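Local coordinates for protein putative isomerase (Streptomyces coelicolor A3, PDB 2OQH) that probably dehydrates D-glucarate to 5-dehydro-4-deoxy-D-glucarate, as a putative isomerase of the enolase superfamily, at residues V38-D41 / S42-G46; G141-P144 / A145-P148; S325-Y328 / L329-D332. All blocks are in the same frame, centred on the assembly; numbering follows the deposited sequence.

Contact 1 of 3, residues V38-D41 / S42-G46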
loop_
_atom_site.group_PDB
_atom_site.type_symbol
_atom_site.label_atom_id
_atom_site.label_comp_id
_atom_site.label_asym_id
_atom_site.label_seq_id
_atom_site.Cartn_x
_atom_site.Cartn_y
_atom_site.Cartn_z
ATOM N N VAL A 38 4.817 -14.866 -15.098
ATOM C CA VAL A 38 4.452 -16.269 -15.042
ATOM C C VAL A 38 3.962 -16.689 -16.423
ATOM O O VAL A 38 2.974 -16.159 -16.924
ATOM C CB VAL A 38 3.352 -16.520 -13.987
ATOM C CG1 VAL A 38 2.867 -17.961 -14.067
ATOM C CG2 VAL A 38 3.899 -16.224 -12.600
ATOM N N ARG A 39 4.666 -17.638 -17.032
ATOM C CA ARG A 39 4.306 -18.126 -18.364
ATOM C C ARG A 39 3.568 -19.465 -18.311
ATOM O O ARG A 39 3.973 -20.377 -17.598
ATOM C CB ARG A 39 5.568 -18.270 -19.212
ATOM C CG ARG A 39 5.313 -18.805 -20.607
ATOM C CD ARG A 39 6.623 -19.199 -21.273
ATOM N NE ARG A 39 7.557 -18.074 -21.378
ATOM C CZ ARG A 39 7.303 -16.952 -22.049
ATOM N NH1 ARG A 39 6.138 -16.802 -22.667
ATOM N NH2 ARG A 39 8.226 -15.998 -22.141
ATOM N N THR A 40 2.483 -19.582 -19.071
ATOM C CA THR A 40 1.697 -20.816 -19.089
ATOM C C THR A 40 1.708 -21.500 -20.459
ATOM O O THR A 40 1.776 -20.830 -21.491
ATOM C CB THR A 40 0.229 -20.544 -18.700
ATOM O OG1 THR A 40 -0.416 -19.801 -19.740
ATOM C CG2 THR A 40 0.161 -19.742 -17.395
ATOM N N ASP A 41 1.613 -22.831 -20.469
ATOM C CA ASP A 41 1.609 -23.575 -21.727
ATOM C C ASP A 41 0.428 -23.234 -22.626
ATOM O O ASP A 41 0.176 -23.920 -23.619
ATOM C CB ASP A 41 1.661 -25.097 -21.481
ATOM C CG ASP A 41 0.557 -25.599 -20.562
ATOM O OD1 ASP A 41 -0.425 -24.868 -20.305
ATOM O OD2 ASP A 41 0.669 -26.754 -20.098
ATOM N N SER A 42 -0.304 -22.177 -22.290
ATOM C CA SER A 42 -1.428 -21.771 -23.126
ATOM C C SER A 42 -1.013 -20.518 -23.892
ATOM O O SER A 42 -1.713 -20.067 -24.799
ATOM C CB SER A 42 -2.660 -21.447 -22.278
ATOM O OG SER A 42 -2.559 -20.139 -21.731
ATOM N N GLY A 43 0.138 -19.968 -23.528
ATOM C CA GLY A 43 0.610 -18.754 -24.169
ATOM C C GLY A 43 0.295 -17.560 -23.282
ATOM O O GLY A 43 0.850 -16.475 -23.459
ATOM N N VAL A 44 -0.597 -17.759 -22.315
ATOM C CA VAL A 44 -0.968 -16.687 -21.401
ATOM C C VAL A 44 0.159 -16.371 -20.431
ATOM O O VAL A 44 0.790 -17.281 -19.883
ATOM C CB VAL A 44 -2.228 -17.048 -20.589
ATOM C CG1 VAL A 44 -2.354 -16.120 -19.376
ATOM C CG2 VAL A 44 -3.458 -16.912 -21.469
ATOM N N GLU A 45 0.395 -15.075 -20.218
ATOM C CA GLU A 45 1.442 -14.599 -19.313
ATOM C C GLU A 45 0.873 -13.678 -18.241
ATOM O O GLU A 45 -0.006 -12.867 -18.518
ATOM C CB GLU A 45 2.521 -13.830 -20.085
ATOM C CG GLU A 45 3.323 -14.675 -21.065
ATOM C CD GLU A 45 4.423 -13.899 -21.773
ATOM O OE1 GLU A 45 5.244 -14.549 -22.452
ATOM O OE2 GLU A 45 4.476 -12.653 -21.663
ATOM N N GLY A 46 1.384 -13.805 -17.021
ATOM C CA GLY A 46 0.927 -12.952 -15.938
ATOM C C GLY A 46 2.091 -12.150 -15.381
ATOM O O GLY A 46 3.209 -12.664 -15.292
#
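Val38 and Gly46 form an antiparallel hydrogen-bonded pair, with Val38 N 2.7 Å from Gly46 O and Gly46 N returning the bond to Val38 O, and from there the two strands run into a tight reversal. Arg39 and Glu45 make the next, non-hydrogen-bonded pair. The reversal is a type I turn from Thr40 to Gly43, closed by Gly43 N on Thr40 O at 2.8 Å. As Thr40 N also bonds Val44 O, Gly43 and Val44 together face Thr40 as a classic G1 beta bulge. Gly43 has the positive phi (100°) usual for this place, where a beta carbon would jam against the preceding carbonyl oxygen. Among the side chains, Thr40 does most of the work. With its hydroxyl set between backbone N and carbonyl carbon (chi1 69°), Thr40 OG1 turns into the loop, donates to Val44 O at 2.8 Å and accepts from Ser42 OG at 2.9 Å. Val44 O is thus gripped twice, by the amide and the hydroxyl of one threonine, while Val44 CB packs 3.4 Å from Thr40 OG1. On the face carrying Arg39 and Glu45, the two long side chains lie alongside each other and end in a salt bridge. Arg39 NH1 meets Glu45 OE1, the guanidinium and carboxylate planes being 66° apart; the modelled separation is very short, so its exact length is doubtful. Asp41 finds its polar partner outside the turn, OD1 taking the backbone N of Lys4. The hairpin supplies two of the three strands of the antiparallel sheet, with 31-40 in the middle between 45-51 and 5-15, while helix 85-112 packs against Val38 and Val44 through Ala103 and Ala107, with Lys110 bonding Glu45 O.

Contact 2 of 3, residues G141-P144 / A145-P148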
loop_
_atom_site.group_PDB
_atom_site.type_symbol
_atom_site.label_atom_id
_atom_site.label_comp_id
_atom_site.label_asym_id
_atom_site.label_seq_id
_atom_site.Cartn_x
_atom_site.Cartn_y
_atom_site.Cartn_z
ATOM N N GLY A 141 13.908 25.434 3.720
ATOM C CA GLY A 141 14.327 26.685 4.335
ATOM C C GLY A 141 13.722 27.022 5.688
ATOM O O GLY A 141 14.360 27.686 6.514
ATOM N N ALA A 142 12.499 26.561 5.930
ATOM C CA ALA A 142 11.812 26.862 7.183
ATOM C C ALA A 142 12.602 26.588 8.466
ATOM O O ALA A 142 13.352 25.621 8.566
ATOM C CB ALA A 142 10.482 26.120 7.230
ATOM N N THR A 143 12.414 27.465 9.447
ATOM C CA THR A 143 13.059 27.326 10.749
ATOM C C THR A 143 11.954 26.786 11.640
ATOM O O THR A 143 10.771 26.886 11.297
ATOM C CB THR A 143 13.500 28.686 11.317
ATOM O OG1 THR A 143 12.349 29.390 11.807
ATOM C CG2 THR A 143 14.174 29.528 10.235
ATOM N N PRO A 144 12.311 26.217 12.796
ATOM C CA PRO A 144 11.294 25.676 13.700
ATOM C C PRO A 144 10.041 26.549 13.840
ATOM O O PRO A 144 8.917 26.048 13.734
ATOM C CB PRO A 144 12.059 25.525 15.012
ATOM C CG PRO A 144 13.420 25.112 14.534
ATOM C CD PRO A 144 13.663 26.064 13.372
ATOM N N ALA A 145 10.224 27.848 14.070
ATOM C CA ALA A 145 9.086 28.756 14.228
ATOM C C ALA A 145 8.322 29.015 12.929
ATOM O O ALA A 145 7.143 29.384 12.951
ATOM C CB ALA A 145 9.555 30.085 14.823
ATOM N N ASP A 146 8.990 28.822 11.797
ATOM C CA ASP A 146 8.359 29.050 10.501
ATOM C C ASP A 146 7.877 27.778 9.808
ATOM O O ASP A 146 7.057 27.843 8.889
ATOM C CB ASP A 146 9.320 29.787 9.565
ATOM C CG ASP A 146 9.659 31.178 10.054
ATOM O OD1 ASP A 146 8.752 31.875 10.560
ATOM O OD2 ASP A 146 10.832 31.584 9.922
ATOM N N LEU A 147 8.382 26.629 10.247
ATOM C CA LEU A 147 8.005 25.342 9.650
ATOM C C LEU A 147 6.485 25.108 9.538
ATOM O O LEU A 147 5.997 24.645 8.504
ATOM C CB LEU A 147 8.668 24.195 10.432
ATOM C CG LEU A 147 8.397 22.765 9.945
ATOM C CD1 LEU A 147 8.700 22.657 8.460
ATOM C CD2 LEU A 147 9.251 21.772 10.750
ATOM N N PRO A 148 5.717 25.414 10.597
ATOM C CA PRO A 148 4.264 25.213 10.537
ATOM C C PRO A 148 3.563 25.950 9.395
ATOM O O PRO A 148 2.801 25.351 8.636
ATOM C CB PRO A 148 3.803 25.685 11.907
ATOM C CG PRO A 148 4.925 25.217 12.782
ATOM C CD PRO A 148 6.142 25.671 11.986
HETATM O O HOH W 1 12.046 30.302 8.035
#
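Ala142 lays its methyl against the start of the next turn, Ala142 CB standing 3.5 Å from Leu147 CA and 4.1 Å from Leu147 CD1. This small apolar overlap accompanies a sharp change of direction, in which an extended loop winds into helix 147-162. The backbone pivot is Thr143 O, which accepts two amides at once. Leu147 N, 2.6 Å from Thr143 O, approaches nearly in line with the carbonyl, whereas Asp146 N, 2.7 Å from the same Thr143 O, comes from above the carbonyl plane and makes a less straight bond (132° at the hydrogen). One oxygen therefore receives both a three-residue and a four-residue bond, as is common where a chain coils into helix. Beside it, Thr143 and Asp146 run their side chains the same way. The threonine hydroxyl lies between its own backbone N and carbonyl carbon (chi1 75°), which aims Thr143 OG1 over the turn at Asp146 OD2, 3.3 Å away in a weak bond. A water adds a second route, donating to Asp146 OD2 at 2.6 Å and weakly accepting from Thr143 N. Prolines stand at two points of the bend. The CB bond of Pro144 points away from the winding chain, though CB still touches Ala145 N, and Pro148, lacking an amide hydrogen, sets Pro148 CD 3.3 Å from Pro144 O, where an amide would otherwise have continued the helical bonding. In the barrel, helix 147-162 is the crossover between parallel strands 127-134 and 166-170. Its opening residues pack against the following helix 175-188, Leu147 on Ile181 and Pro148 on Ala180 and Ala184, while Leu147 also meets Arg136 and Ala139 of the loop that comes from strand 127-134.

Contact 3 of 3, residues S325-Y328 / L329-D332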
loop_
_atom_site.group_PDB
_atom_site.type_symbol
_atom_site.label_atom_id
_atom_site.label_comp_id
_atom_site.label_asym_id
_atom_site.label_seq_id
_atom_site.Cartn_x
_atom_site.Cartn_y
_atom_site.Cartn_z
ATOM N N SER A 325 -0.971 6.315 -1.580
ATOM C CA SER A 325 -0.409 5.909 -2.856
ATOM C C SER A 325 0.651 6.879 -3.300
ATOM O O SER A 325 0.395 8.073 -3.420
ATOM C CB SER A 325 -1.498 5.828 -3.929
ATOM O OG SER A 325 -0.926 5.579 -5.208
HETATM N N MSE A 326 1.849 6.363 -3.534
HETATM C CA MSE A 326 2.931 7.217 -3.988
HETATM C C MSE A 326 3.002 7.140 -5.504
HETATM O O MSE A 326 4.018 7.492 -6.100
HETATM C CB MSE A 326 4.269 6.791 -3.372
HETATM C CG MSE A 326 4.430 7.162 -1.894
HETATM SE SE MSE A 326 3.437 8.770 -1.381
HETATM C CE MSE A 326 2.066 7.893 -0.329
ATOM N N TYR A 327 1.906 6.695 -6.118
ATOM C CA TYR A 327 1.840 6.562 -7.569
ATOM C C TYR A 327 1.931 7.902 -8.298
ATOM O O TYR A 327 2.307 7.940 -9.473
ATOM C CB TYR A 327 0.554 5.846 -7.999
ATOM C CG TYR A 327 0.494 5.572 -9.495
ATOM C CD1 TYR A 327 1.382 4.679 -10.094
ATOM C CD2 TYR A 327 -0.415 6.241 -10.315
ATOM C CE1 TYR A 327 1.371 4.458 -11.481
ATOM C CE2 TYR A 327 -0.437 6.029 -11.711
ATOM C CZ TYR A 327 0.464 5.134 -12.283
ATOM O OH TYR A 327 0.472 4.919 -13.649
ATOM N N TYR A 328 1.584 8.998 -7.631
ATOM C CA TYR A 328 1.660 10.290 -8.303
ATOM C C TYR A 328 3.099 10.752 -8.486
ATOM O O TYR A 328 3.351 11.784 -9.103
ATOM C CB TYR A 328 0.840 11.357 -7.563
ATOM C CG TYR A 328 1.244 11.641 -6.132
ATOM C CD1 TYR A 328 2.386 12.387 -5.831
ATOM C CD2 TYR A 328 0.466 11.180 -5.074
ATOM C CE1 TYR A 328 2.739 12.666 -4.502
ATOM C CE2 TYR A 328 0.805 11.452 -3.745
ATOM C CZ TYR A 328 1.937 12.194 -3.462
ATOM O OH TYR A 328 2.242 12.477 -2.144
ATOM N N LEU A 329 4.039 9.972 -7.963
ATOM C CA LEU A 329 5.466 10.276 -8.074
ATOM C C LEU A 329 6.107 9.502 -9.214
ATOM O O LEU A 329 7.321 9.568 -9.415
ATOM C CB LEU A 329 6.195 9.895 -6.787
ATOM C CG LEU A 329 5.826 10.623 -5.501
ATOM C CD1 LEU A 329 6.612 10.006 -4.348
ATOM C CD2 LEU A 329 6.126 12.101 -5.642
ATOM N N HIS A 330 5.299 8.760 -9.956
ATOM C CA HIS A 330 5.823 7.950 -11.041
ATOM C C HIS A 330 6.189 8.755 -12.277
ATOM O O HIS A 330 5.535 9.749 -12.615
ATOM C CB HIS A 330 4.812 6.862 -11.430
ATOM C CG HIS A 330 3.859 7.274 -12.508
ATOM N ND1 HIS A 330 4.176 7.210 -13.848
ATOM C CD2 HIS A 330 2.601 7.773 -12.445
ATOM C CE1 HIS A 330 3.156 7.646 -14.565
ATOM N NE2 HIS A 330 2.187 7.994 -13.738
ATOM N N ALA A 331 7.264 8.320 -12.924
ATOM C CA ALA A 331 7.727 8.926 -14.158
ATOM C C ALA A 331 7.547 7.795 -15.165
ATOM O O ALA A 331 6.423 7.335 -15.385
ATOM C CB ALA A 331 9.194 9.330 -14.044
ATOM N N ASP A 332 8.640 7.317 -15.745
ATOM C CA ASP A 332 8.566 6.239 -16.723
ATOM C C ASP A 332 8.309 4.910 -16.003
ATOM O O ASP A 332 8.792 4.695 -14.889
ATOM C CB ASP A 332 9.871 6.193 -17.529
ATOM C CG ASP A 332 9.731 5.410 -18.822
ATOM O OD1 ASP A 332 8.621 5.400 -19.393
ATOM O OD2 ASP A 332 10.732 4.815 -19.275
#
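Tyr327 and His330 run side by side and stack their rings in an offset fashion, with centroids 4.3 Å apart and planes at 22°. His330 CD2 sits over one face of the phenol, 3.4 Å from Tyr327 CZ, while Tyr327 OH lies over the imidazole face toward its rim. Tyr327 O meets the same imidazole in its plane, at the edge, 3.0 Å from His330 CD2. Elsewhere in the turn, Leu329 rests its CD2 3.6 Å from Tyr328 CE1 and its CD1 near CB of the selenomethionine Met326. The backbone carrying these groups is a short 3-10 turn with two successive three-residue bonds, Leu329 N to Met326 O and His330 N to Tyr327 O, both 3.1 Å; it follows strand 323-324 of the TIM barrel. Such tight winding brings residues three apart onto one side, and with CG anti to the backbone N (chi1 -175°) the Tyr327 ring runs alongside His330. Further bonds restrain the two rings. His330 ND1 donates to Ala331 O at 2.7 Å, which limits rotation of the imidazole, and Tyr327 OH is hydrogen-bonded to Leu338 N. Replacing Tyr327 with a leucine would probably leave the imidazole without its flat partner and Leu338 N without this acceptor. An ST turn, Ser325 OG accepting from Tyr327 N, shapes the chain just before the winding. Tyr328 OH bonds Leu133 N of strand 127-134, and its ring meets Phe164 edge-to-face. Leu329 leans on Asn19 and Pro20 in the loop after strand 5-15, a loop that in enolase-superfamily relatives commonly helps cover the active site.

In the fold
From the N terminus, contact 1 comes first and closes the hairpin between strands 31-40 and 45-51 in the N-terminal domain. Contact 2 follows, beyond strand 127-134, where the chain turns into the helix 147-162 on the outside of the barrel. Contact 3 comes last, in the loop after strand 323-324, and through its neighbours touches both strand 127-134 and the loop after strand 5-15. The three lie in series, none nested or crossing. Contacts 1 and 2 sit on opposite sides of the chain's centre, their centres about 55 Å apart, while contact 3 lies about 28 Å from either, centre to centre, where barrel and N-terminal domain meet.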